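Local coordinates for erythromycin C-12 hydroxylase (PDB 2JJN), which uses a heme b cofactor to hydroxylate erythromycin D at carbon 12 of its macrolactone ring, giving erythromycin C in antibiotic biosynthesis, at residues A[140-145]-A[242-247]; A[285-290]-A[391-395]. The protein carries 2 engineered substitutions. One frame throughout, in Å; residues are numbered along the deposited sequence. Where two conformers were deposited one is given.

Contact 1 of 2, residues A[140-145]-A[242-247]; sequences AFPLPV and GHITTT. With HEM (protoporphyrin IX containing Fe), chain B.
Residues 242-247 form a turn of the long helix 228-259, and 140-145 crosses from the end of one helix into helix 142-152. The two segments run in opposite senses: the CA atoms of Ala140 and Thr247 lie 4.6 Å apart, those of Pro144 and His243 5.3 Å.

Two side-chain donors satisfy carbonyls of the helix junction. Pro144, four residues on, has no N-H for Ala140 O; Thr247 OG1 (chi1 m) donates to Ala140 O instead, at 2.7 Å, and His243 NE2 to Phe141 O at 2.9 Å. The latter needs the t rotamer of His243, which carries the imidazole out to the neighbouring backbone.

The same imidazole turns its edge to the face of Phe141 (also t), centroids 4.5 Å apart, planes at 62°. Val145 CB lies over a face of the imidazole, 4.2 Å from its centroid, in a CH-pi contact. Trp165 adds another edge-to-face partner to His243.

Compact Pro144 points inward as a knob among Gly242, His243, Thr246 and Thr247; its CG is 3.7 Å from His243 CD2.

Gly242 CA comes within 3.2 Å of heme CMC, where a CB would clash. Thr246 OG1 donates to Gly242 O at 2.5 Å, and Thr245 OG1 lies 3.1 Å from heme CAB. Ala-Gly-x-x-Thr-Thr along a central helix beside the heme is the I-helix signature of cytochromes P450, here backed by helix 142-152 (helix E).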
ATOM      1  N   ALA A 140      -3.669   9.328  10.503  1.00 19.58           N
ATOM      2  CA  ALA A 140      -3.440   8.409   9.362  1.00 20.15           C
ATOM      3  C   ALA A 140      -2.511   7.296   9.782  1.00 20.85           C
ATOM      4  O   ALA A 140      -2.609   6.171   9.288  1.00 20.11           O
ATOM      5  CB  ALA A 140      -2.892   9.139   8.155  1.00 20.90           C
ATOM      6  N   PHE A 141      -1.590   7.597  10.687  1.00 21.04           N
ATOM      7  CA  PHE A 141      -0.680   6.552  11.167  1.00 22.40           C
ATOM      8  C   PHE A 141      -1.378   5.655  12.188  1.00 21.48           C
ATOM      9  O   PHE A 141      -1.438   4.411  11.970  1.00 25.27           O
ATOM     10  CB  PHE A 141       0.621   7.136  11.736  1.00 24.08           C
ATOM     11  CG  PHE A 141       1.618   6.081  12.127  1.00 26.49           C
ATOM     12  CD1 PHE A 141       2.584   5.665  11.201  1.00 30.52           C
ATOM     13  CD2 PHE A 141       1.569   5.502  13.393  1.00 29.84           C
ATOM     14  CE1 PHE A 141       3.527   4.688  11.566  1.00 32.68           C
ATOM     15  CE2 PHE A 141       2.489   4.502  13.775  1.00 30.29           C
ATOM     16  CZ  PHE A 141       3.456   4.108  12.845  1.00 32.36           C
ATOM     17  N   PRO A 142      -1.944   6.205  13.286  1.00 18.09           N
ATOM     18  CA  PRO A 142      -2.545   5.312  14.293  1.00 19.38           C
ATOM     19  C   PRO A 142      -3.770   4.494  13.849  1.00 20.04           C
ATOM     20  O   PRO A 142      -3.976   3.376  14.335  1.00 20.96           O
ATOM     21  CB  PRO A 142      -2.949   6.226  15.436  1.00 18.19           C
ATOM     22  CG  PRO A 142      -2.761   7.644  14.943  1.00 19.53           C
ATOM     23  CD  PRO A 142      -1.980   7.633  13.694  1.00 17.60           C
ATOM     24  N   LEU A 143      -4.616   5.060  13.000  1.00 20.52           N
ATOM     25  CA  LEU A 143      -5.853   4.368  12.676  1.00 21.60           C
ATOM     26  C   LEU A 143      -5.627   2.963  12.138  1.00 22.96           C
ATOM     27  O   LEU A 143      -6.157   2.028  12.750  1.00 23.04           O
ATOM     28  CB  LEU A 143      -6.732   5.219  11.732  1.00 22.42           C
ATOM     29  CG  LEU A 143      -7.953   4.478  11.200  1.00 20.85           C
ATOM     30  CD1 LEU A 143      -9.012   4.174  12.317  1.00 21.73           C
ATOM     31  CD2 LEU A 143      -8.555   5.347  10.082  1.00 21.42           C
ATOM     32  N   PRO A 144      -4.874   2.798  11.018  1.00 24.56           N
ATOM     33  CA  PRO A 144      -4.761   1.442  10.452  1.00 25.86           C
ATOM     34  C   PRO A 144      -4.073   0.469  11.385  1.00 27.50           C
ATOM     35  O   PRO A 144      -4.438  -0.737  11.375  1.00 28.48           O
ATOM     36  CB  PRO A 144      -3.944   1.621   9.159  1.00 26.92           C
ATOM     37  CG  PRO A 144      -3.562   3.078   9.096  1.00 27.50           C
ATOM     38  CD  PRO A 144      -4.111   3.811  10.249  1.00 24.06           C
ATOM     39  N   VAL A 145      -3.094   0.954  12.158  1.00 28.94           N
ATOM     40  CA  VAL A 145      -2.389   0.113  13.171  1.00 29.97           C
ATOM     41  C   VAL A 145      -3.385  -0.429  14.211  1.00 29.38           C
ATOM     42  O   VAL A 145      -3.372  -1.631  14.564  1.00 28.94           O
ATOM     43  CB  VAL A 145      -1.233   0.852  13.992  1.00 32.15           C
ATOM     44  CG1 VAL A 145      -0.234   1.463  13.149  1.00 33.13           C
ATOM     45  CG2 VAL A 145      -1.753   1.841  15.006  1.00 35.63           C
ATOM     46  N   GLY A 242      -1.173  -3.369   5.295  1.00 36.11           N
ATOM     47  CA  GLY A 242      -2.396  -2.608   5.546  1.00 35.90           C
ATOM     48  C   GLY A 242      -2.068  -1.291   6.177  1.00 35.65           C
ATOM     49  O   GLY A 242      -2.852  -0.323   6.127  1.00 35.93           O
ATOM     50  N   HIS A 243      -0.884  -1.226   6.755  1.00 32.91           N
ATOM     51  CA  HIS A 243      -0.602  -0.058   7.543  1.00 30.32           C
ATOM     52  C   HIS A 243       0.020   1.013   6.671  1.00 30.50           C
ATOM     53  O   HIS A 243      -0.560   2.109   6.496  1.00 31.32           O
ATOM     54  CB  HIS A 243       0.276  -0.427   8.723  1.00 30.53           C
ATOM     55  CG  HIS A 243       0.494   0.708   9.648  0.75 28.13           C
ATOM     56  ND1 HIS A 243       1.436   0.676  10.643  0.75 28.25           N
ATOM     57  CD2 HIS A 243      -0.095   1.930   9.714  0.75 29.51           C
ATOM     58  CE1 HIS A 243       1.414   1.825  11.297  0.75 29.63           C
ATOM     59  NE2 HIS A 243       0.500   2.606  10.747  0.75 29.49           N
ATOM     60  N   ILE A 244       1.192   0.712   6.127  1.00 29.01           N
ATOM     61  CA  ILE A 244       1.900   1.649   5.267  1.00 28.93           C
ATOM     62  C   ILE A 244       0.908   2.327   4.301  1.00 28.17           C
ATOM     63  O   ILE A 244       0.842   3.585   4.168  1.00 25.76           O
ATOM     64  CB  ILE A 244       3.000   0.902   4.436  1.00 29.54           C
ATOM     65  CG1 ILE A 244       3.645   1.817   3.401  0.60 31.04           C
ATOM     66  CG2 ILE A 244       2.406  -0.240   3.648  0.60 31.43           C
ATOM     67  CD1 ILE A 244       3.940   3.156   3.907  0.60 33.68           C
ATOM     68  N   THR A 245       0.138   1.498   3.620  1.00 28.07           N
ATOM     69  CA  THR A 245      -0.594   1.960   2.433  1.00 28.05           C
ATOM     70  C   THR A 245      -1.754   2.811   2.867  1.00 27.82           C
ATOM     71  O   THR A 245      -2.039   3.843   2.271  1.00 25.94           O
ATOM     72  CB  THR A 245      -1.195   0.770   1.669  1.00 29.36           C
ATOM     73  OG1 THR A 245      -1.961  -0.021   2.586  1.00 31.58           O
ATOM     74  CG2 THR A 245      -0.124  -0.046   1.007  1.00 30.35           C
ATOM     75  N   THR A 246      -2.447   2.396   3.900  1.00 27.64           N
ATOM     76  CA  THR A 246      -3.617   3.141   4.295  1.00 27.45           C
ATOM     77  C   THR A 246      -3.198   4.486   4.868  1.00 26.41           C
ATOM     78  O   THR A 246      -3.786   5.532   4.529  1.00 28.65           O
ATOM     79  CB  THR A 246      -4.580   2.253   5.166  1.00 28.72           C
ATOM     80  OG1 THR A 246      -4.535   0.867   4.705  0.60 28.02           O
ATOM     81  CG2 THR A 246      -5.966   2.729   5.173  0.60 26.71           C
ATOM     82  N   THR A 247      -2.080   4.514   5.611  1.00 24.75           N
ATOM     83  CA  THR A 247      -1.507   5.777   6.101  1.00 22.89           C
ATOM     84  C   THR A 247      -1.102   6.739   4.944  1.00 23.48           C
ATOM     85  O   THR A 247      -1.495   7.899   4.941  1.00 24.72           O
ATOM     86  CB  THR A 247      -0.291   5.497   6.965  1.00 25.03           C
ATOM     87  OG1 THR A 247      -0.730   4.718   8.091  1.00 25.58           O
ATOM     88  CG2 THR A 247       0.436   6.804   7.457  1.00 24.21           C
TER
HETATM   89  CHA HEM B 412      -1.220  -7.084  -2.280  1.00 12.24           C
HETATM   90  CHB HEM B 412      -1.673  -2.246  -2.736  1.00 10.52           C
HETATM   91  CHC HEM B 412      -4.038  -2.101   1.492  1.00 14.69           C
HETATM   92  CHD HEM B 412      -2.876  -6.752   2.320  1.00 13.38           C
HETATM   93  C1A HEM B 412      -1.220  -5.790  -2.763  1.00 11.79           C
HETATM   94  C2A HEM B 412      -0.672  -5.393  -4.065  1.00 11.12           C
HETATM   95  C3A HEM B 412      -0.781  -4.067  -4.184  1.00 10.18           C
HETATM   96  C4A HEM B 412      -1.393  -3.564  -2.970  1.00 10.32           C
HETATM   97  CMA HEM B 412      -0.314  -3.191  -5.367  1.00 10.50           C
HETATM   98  CAA HEM B 412      -0.101  -6.352  -5.126  1.00 11.83           C
HETATM   99  CBA HEM B 412       1.348  -6.705  -4.841  1.00 12.51           C
HETATM  100  CGA HEM B 412       2.008  -7.434  -6.013  1.00 13.91           C
HETATM  101  O1A HEM B 412       1.333  -7.686  -7.051  1.00 13.54           O
HETATM  102  O2A HEM B 412       3.216  -7.795  -5.849  1.00 12.07           O
HETATM  103  C1B HEM B 412      -2.372  -1.790  -1.617  1.00 11.04           C
HETATM  104  C2B HEM B 412      -2.819  -0.435  -1.420  1.00 11.14           C
HETATM  105  C3B HEM B 412      -3.488  -0.392  -0.244  1.00 12.51           C
HETATM  106  C4B HEM B 412      -3.450  -1.745   0.297  1.00 12.70           C
HETATM  107  CMB HEM B 412      -2.514   0.652  -2.472  1.00 12.64           C
HETATM  108  CAB HEM B 412      -4.154   0.780   0.504  1.00 14.56           C
HETATM  109  CBB HEM B 412      -4.719   1.732  -0.164  1.00 16.65           C
HETATM  110  C1C HEM B 412      -3.925  -3.342   2.081  1.00 13.35           C
HETATM  111  C2C HEM B 412      -4.478  -3.703   3.376  1.00 14.47           C
HETATM  112  C3C HEM B 412      -4.154  -4.993   3.608  1.00 13.07           C
HETATM  113  C4C HEM B 412      -3.401  -5.489   2.454  1.00 12.68           C
HETATM  114  CMC HEM B 412      -5.283  -2.708   4.254  1.00 15.87           C
HETATM  115  CAC HEM B 412      -4.444  -5.870   4.841  1.00 17.74           C
HETATM  116  CBC HEM B 412      -5.597  -5.827   5.509  1.00 22.66           C
HETATM  117  C1D HEM B 412      -2.316  -7.211   1.166  1.00 11.76           C
HETATM  118  C2D HEM B 412      -1.835  -8.547   1.021  1.00 13.95           C
HETATM  119  C3D HEM B 412      -1.348  -8.659  -0.387  1.00 12.38           C
HETATM  120  C4D HEM B 412      -1.562  -7.371  -0.979  1.00 10.73           C
HETATM  121  CMD HEM B 412      -1.818  -9.668   2.103  1.00 14.33           C
HETATM  122  CAD HEM B 412      -0.711  -9.880  -1.074  1.00 11.56           C
HETATM  123  CBD HEM B 412      -1.771 -10.721  -1.813  1.00 11.86           C
HETATM  124  CGD HEM B 412      -1.110 -11.833  -2.567  1.00 13.11           C
HETATM  125  O1D HEM B 412       0.121 -11.830  -2.745  1.00 12.77           O
HETATM  126  O2D HEM B 412      -1.848 -12.745  -2.997  1.00 12.70           O
HETATM  127  NA  HEM B 412      -1.685  -4.634  -2.114  1.00 10.32           N
HETATM  128  NB  HEM B 412      -2.726  -2.585  -0.531  1.00 10.64           N
HETATM  129  NC  HEM B 412      -3.267  -4.452   1.584  1.00 10.67           N
HETATM  130  ND  HEM B 412      -2.141  -6.525  -0.052  1.00 10.46           N
HETATM  131 FE   HEM B 412      -2.591  -4.568  -0.358  1.00 12.77          FE
HETATM  132  O   HOH W   1      -0.601  -4.047   0.467  1.00 27.42           O

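Contact 2 of 2, residues A[285-290]-A[391-395]. With HEM (protoporphyrin IX containing Fe), chain B.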
ATOM      1  N   ARG A 285      -2.531   9.051  -7.225  1.00 10.55           N
ATOM      2  CA  ARG A 285      -1.362   9.016  -6.337  1.00  9.17           C
ATOM      3  C   ARG A 285      -1.349   7.644  -5.620  1.00  9.06           C
ATOM      4  O   ARG A 285      -1.575   7.550  -4.423  1.00  8.82           O
ATOM      5  CB  ARG A 285      -1.424  10.178  -5.354  1.00  9.25           C
ATOM      6  CG  ARG A 285      -0.937  11.496  -5.955  1.00  9.15           C
ATOM      7  CD  ARG A 285      -1.061  12.605  -4.951  1.00 11.50           C
ATOM      8  NE  ARG A 285      -0.283  13.770  -5.431  1.00 12.30           N
ATOM      9  CZ  ARG A 285      -0.712  15.031  -5.402  1.00 13.68           C
ATOM     10  NH1 ARG A 285      -1.913  15.374  -4.931  1.00 11.24           N
ATOM     11  NH2 ARG A 285       0.113  15.991  -5.856  1.00 14.26           N
ATOM     12  N   PRO A 286      -1.051   6.599  -6.370  1.00  9.55           N
ATOM     13  CA  PRO A 286      -1.018   5.212  -5.803  1.00  9.06           C
ATOM     14  C   PRO A 286       0.020   5.131  -4.693  1.00 10.36           C
ATOM     15  O   PRO A 286       1.141   5.557  -4.890  1.00 11.03           O
ATOM     16  CB  PRO A 286      -0.600   4.345  -6.997  1.00  8.72           C
ATOM     17  CG  PRO A 286       0.057   5.281  -7.985  1.00 10.01           C
ATOM     18  CD  PRO A 286      -0.689   6.621  -7.802  1.00 10.05           C
ATOM     19  N   PRO A 287      -0.358   4.617  -3.520  1.00 10.29           N
ATOM     20  CA  PRO A 287       0.616   4.509  -2.435  1.00 10.23           C
ATOM     21  C   PRO A 287       1.846   3.707  -2.810  1.00 10.83           C
ATOM     22  O   PRO A 287       2.940   4.083  -2.387  1.00 11.49           O
ATOM     23  CB  PRO A 287      -0.205   3.845  -1.329  1.00 12.09           C
ATOM     24  CG  PRO A 287      -1.641   4.350  -1.585  1.00 11.47           C
ATOM     25  CD  PRO A 287      -1.729   4.327  -3.064  1.00 10.20           C
ATOM     26  N   PHE A 288       1.676   2.637  -3.609  1.00 11.01           N
ATOM     27  CA  PHE A 288       2.815   1.859  -4.075  1.00 11.42           C
ATOM     28  C   PHE A 288       2.933   2.123  -5.573  1.00 12.65           C
ATOM     29  O   PHE A 288       2.153   1.602  -6.364  1.00 11.90           O
ATOM     30  CB  PHE A 288       2.566   0.369  -3.876  1.00 12.68           C
ATOM     31  CG  PHE A 288       2.716  -0.105  -2.484  1.00 17.44           C
ATOM     32  CD1 PHE A 288       1.788  -0.996  -1.983  1.00 22.38           C
ATOM     33  CD2 PHE A 288       3.794   0.260  -1.711  1.00 19.82           C
ATOM     34  CE1 PHE A 288       1.932  -1.518  -0.683  1.00 25.71           C
ATOM     35  CE2 PHE A 288       3.942  -0.233  -0.398  1.00 24.49           C
ATOM     36  CZ  PHE A 288       2.997  -1.112   0.094  1.00 23.21           C
ATOM     37  N   PRO A 289       3.836   2.995  -5.980  1.00 11.47           N
ATOM     38  CA  PRO A 289       3.926   3.329  -7.415  1.00 11.81           C
ATOM     39  C   PRO A 289       4.563   2.259  -8.279  1.00 11.19           C
ATOM     40  O   PRO A 289       4.449   2.310  -9.534  1.00 11.82           O
ATOM     41  CB  PRO A 289       4.776   4.627  -7.400  1.00 12.57           C
ATOM     42  CG  PRO A 289       5.556   4.541  -6.157  1.00 13.65           C
ATOM     43  CD  PRO A 289       4.678   3.891  -5.143  1.00 12.62           C
ATOM     44  N   GLN A 290       5.194   1.288  -7.649  1.00 12.57           N
ATOM     45  CA  GLN A 290       5.910   0.231  -8.378  1.00 14.81           C
ATOM     46  C   GLN A 290       5.811  -1.092  -7.656  1.00 14.91           C
ATOM     47  O   GLN A 290       5.668  -1.135  -6.420  1.00 14.93           O
ATOM     48  CB  GLN A 290       7.387   0.640  -8.541  1.00 15.79           C
ATOM     49  CG  GLN A 290       8.096   0.924  -7.221  1.00 20.98           C
ATOM     50  CD  GLN A 290       9.510   1.471  -7.338  1.00 21.93           C
ATOM     51  OE1 GLN A 290       9.919   2.007  -8.372  1.00 26.36           O
ATOM     52  NE2 GLN A 290      10.286   1.298  -6.272  1.00 30.87           N
ATOM     53  N   GLN A 391      11.684   7.017  -1.349  1.00 19.77           N
ATOM     54  CA  GLN A 391      11.653   5.706  -1.981  1.00 20.70           C
ATOM     55  C   GLN A 391      10.428   4.904  -1.622  1.00 19.68           C
ATOM     56  O   GLN A 391       9.761   5.136  -0.583  1.00 17.99           O
ATOM     57  CB  GLN A 391      12.934   4.920  -1.677  1.00 22.40           C
ATOM     58  CG  GLN A 391      13.643   5.403  -0.441  1.00 25.51           C
ATOM     59  CD  GLN A 391      14.757   4.482   0.009  1.00 29.25           C
ATOM     60  OE1 GLN A 391      15.726   4.226  -0.727  1.00 26.48           O
ATOM     61  NE2 GLN A 391      14.618   3.969   1.227  1.00 31.30           N
ATOM     62  N   ILE A 392      10.168   3.934  -2.497  1.00 21.16           N
ATOM     63  CA  ILE A 392       9.200   2.869  -2.266  1.00 20.33           C
ATOM     64  C   ILE A 392       7.740   3.334  -2.387  1.00 20.81           C
ATOM     65  O   ILE A 392       7.022   2.847  -3.283  1.00 22.73           O
ATOM     66  CB  ILE A 392       9.432   2.126  -0.931  1.00 22.28           C
ATOM     67  CG1 ILE A 392      10.872   1.566  -0.881  1.00 20.38           C
ATOM     68  CG2 ILE A 392       8.370   1.032  -0.726  1.00 22.06           C
ATOM     69  CD1 ILE A 392      11.313   0.796  -2.081  1.00 24.59           C
ATOM     70  N   VAL A 393       7.322   4.250  -1.512  1.00 16.99           N
ATOM     71  CA  VAL A 393       5.940   4.737  -1.509  1.00 15.20           C
ATOM     72  C   VAL A 393       5.857   6.142  -2.067  1.00 14.98           C
ATOM     73  O   VAL A 393       6.853   6.899  -2.106  1.00 14.87           O
ATOM     74  CB  VAL A 393       5.290   4.657  -0.112  1.00 16.29           C
ATOM     75  CG1 VAL A 393       5.277   3.234   0.423  1.00 15.48           C
ATOM     76  CG2 VAL A 393       5.999   5.593   0.874  1.00 18.22           C
ATOM     77  N   LEU A 394       4.665   6.482  -2.557  1.00 11.99           N
ATOM     78  CA  LEU A 394       4.401   7.824  -3.048  1.00 11.11           C
ATOM     79  C   LEU A 394       3.554   8.582  -2.026  1.00 10.73           C
ATOM     80  O   LEU A 394       2.361   8.380  -1.938  1.00 10.43           O
ATOM     81  CB  LEU A 394       3.675   7.742  -4.419  1.00 11.47           C
ATOM     82  CG  LEU A 394       3.437   9.082  -5.079  1.00 12.82           C
ATOM     83  CD1 LEU A 394       4.746   9.592  -5.729  1.00 13.79           C
ATOM     84  CD2 LEU A 394       2.353   9.007  -6.164  1.00 13.57           C
ATOM     85  N   GLY A 395       4.175   9.445  -1.208  1.00 10.95           N
ATOM     86  CA  GLY A 395       3.436  10.022  -0.087  1.00 10.58           C
ATOM     87  C   GLY A 395       4.338  10.910   0.740  1.00 11.79           C
ATOM     88  O   GLY A 395       5.500  11.137   0.387  1.00 11.82           O
TER
HETATM   89  CHA HEM B 412      -1.220  -7.084  -2.280  1.00 12.24           C
HETATM   90  CHB HEM B 412      -1.673  -2.246  -2.736  1.00 10.52           C
HETATM   91  CHC HEM B 412      -4.038  -2.101   1.492  1.00 14.69           C
HETATM   92  CHD HEM B 412      -2.876  -6.752   2.320  1.00 13.38           C
HETATM   93  C1A HEM B 412      -1.220  -5.790  -2.763  1.00 11.79           C
HETATM   94  C2A HEM B 412      -0.672  -5.393  -4.065  1.00 11.12           C
HETATM   95  C3A HEM B 412      -0.781  -4.067  -4.184  1.00 10.18           C
HETATM   96  C4A HEM B 412      -1.393  -3.564  -2.970  1.00 10.32           C
HETATM   97  CMA HEM B 412      -0.314  -3.191  -5.367  1.00 10.50           C
HETATM   98  CAA HEM B 412      -0.101  -6.352  -5.126  1.00 11.83           C
HETATM   99  CBA HEM B 412       1.348  -6.705  -4.841  1.00 12.51           C
HETATM  100  CGA HEM B 412       2.008  -7.434  -6.013  1.00 13.91           C
HETATM  101  O1A HEM B 412       1.333  -7.686  -7.051  1.00 13.54           O
HETATM  102  O2A HEM B 412       3.216  -7.795  -5.849  1.00 12.07           O
HETATM  103  C1B HEM B 412      -2.372  -1.790  -1.617  1.00 11.04           C
HETATM  104  C2B HEM B 412      -2.819  -0.435  -1.420  1.00 11.14           C
HETATM  105  C3B HEM B 412      -3.488  -0.392  -0.244  1.00 12.51           C
HETATM  106  C4B HEM B 412      -3.450  -1.745   0.297  1.00 12.70           C
HETATM  107  CMB HEM B 412      -2.514   0.652  -2.472  1.00 12.64           C
HETATM  108  CAB HEM B 412      -4.154   0.780   0.504  1.00 14.56           C
HETATM  109  CBB HEM B 412      -4.719   1.732  -0.164  1.00 16.65           C
HETATM  110  C1C HEM B 412      -3.925  -3.342   2.081  1.00 13.35           C
HETATM  111  C2C HEM B 412      -4.478  -3.703   3.376  1.00 14.47           C
HETATM  112  C3C HEM B 412      -4.154  -4.993   3.608  1.00 13.07           C
HETATM  113  C4C HEM B 412      -3.401  -5.489   2.454  1.00 12.68           C
HETATM  114  CMC HEM B 412      -5.283  -2.708   4.254  1.00 15.87           C
HETATM  115  CAC HEM B 412      -4.444  -5.870   4.841  1.00 17.74           C
HETATM  116  CBC HEM B 412      -5.597  -5.827   5.509  1.00 22.66           C
HETATM  117  C1D HEM B 412      -2.316  -7.211   1.166  1.00 11.76           C
HETATM  118  C2D HEM B 412      -1.835  -8.547   1.021  1.00 13.95           C
HETATM  119  C3D HEM B 412      -1.348  -8.659  -0.387  1.00 12.38           C
HETATM  120  C4D HEM B 412      -1.562  -7.371  -0.979  1.00 10.73           C
HETATM  121  CMD HEM B 412      -1.818  -9.668   2.103  1.00 14.33           C
HETATM  122  CAD HEM B 412      -0.711  -9.880  -1.074  1.00 11.56           C
HETATM  123  CBD HEM B 412      -1.771 -10.721  -1.813  1.00 11.86           C
HETATM  124  CGD HEM B 412      -1.110 -11.833  -2.567  1.00 13.11           C
HETATM  125  O1D HEM B 412       0.121 -11.830  -2.745  1.00 12.77           O
HETATM  126  O2D HEM B 412      -1.848 -12.745  -2.997  1.00 12.70           O
HETATM  127  NA  HEM B 412      -1.685  -4.634  -2.114  1.00 10.32           N
HETATM  128  NB  HEM B 412      -2.726  -2.585  -0.531  1.00 10.64           N
HETATM  129  NC  HEM B 412      -3.267  -4.452   1.584  1.00 10.67           N
HETATM  130  ND  HEM B 412      -2.141  -6.525  -0.052  1.00 10.46           N
HETATM  131 FE   HEM B 412      -2.591  -4.568  -0.358  1.00 12.77          FE
HETATM  132  O   HOH W   2       6.009   1.047  -4.766  1.00 31.44           O
HETATM  133  O   HOH W   1      -0.601  -4.047   0.467  1.00 27.42           O
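Between Arg285 and Gln290, Pro286, Pro287 and Pro289, with Phe288 between the last two, shape an irregular, bent loop against 391-395. The prolines offer no amide hydrogen, and the one direct backbone bond uses a carbonyl of the loop: Leu394 N donates to Pro287 O at 3.0 Å, with Val393 CA 3.2 Å from the same oxygen. Opposite, Ile392 takes positive phi (74/-63) at the centre of a classic gamma turn closed by Val393 N to Gln391 O, 2.8 Å. Its carbonyl thereby faces the proline loop, 3.2 Å from Pro289 CD, and accepts from water 2 (2.5 Å), which in turn accepts from Gln290 N (3.0 Å).

Leu394, with chi1 t and chi2 p, points into the bend of the proline loop: CD2 lies 3.7 Å from Arg285 CA and 4.2 Å from Pro286 CD, while CB is 4.0 Å from Pro289 CD. The flexible leucine fills what the rigid rings enclose. Phe288 (chi1 m) has its CA-CB bond directed away, yet the long ring brings CE2 within 3.8 Å of Val393 CG1 and CD1 within 3.8 Å of the heme carbon CHB. Pro287 CD also lies 3.8 Å from heme CMB. In Gln290, chi1 p and chi2 t carry NE2 to 4.3 Å from Ile392 CD1. Arg285 contributes its aliphatic base here, its guanidinium forming salt bridges with Glu27 and Glu259.

One direct hydrogen bond and one water bridge thus tie the two backbones, while the side chains of Pro287 and Phe288 meet the heme with apolar surface.

How the contacts relate
Contacts 1 and 2 have centres 14 Å apart and meet beside the heme. Helix segment 242-247 shows one flank to the 140-145 segment and turns Ile244 and Thr245, which take no part in contact 1 itself, toward contact 2. Thr245 CG2 comes unusually close to Phe288 CE1 (3.0 Å), shorter than a normal carbon-carbon contact; Ile244 CG2 lies 3.7 Å from Phe288 CZ, and Ile244 CG1 is 3.7 Å from Val393 CG1. Thr245 CG2 and Phe288 CE1 stand 4.1 and 3.8 Å from water 1, which ligates the iron at 2.2 Å. Both contacts thus border the heme pocket on the side of this water; Cys353 is the axial protein ligand.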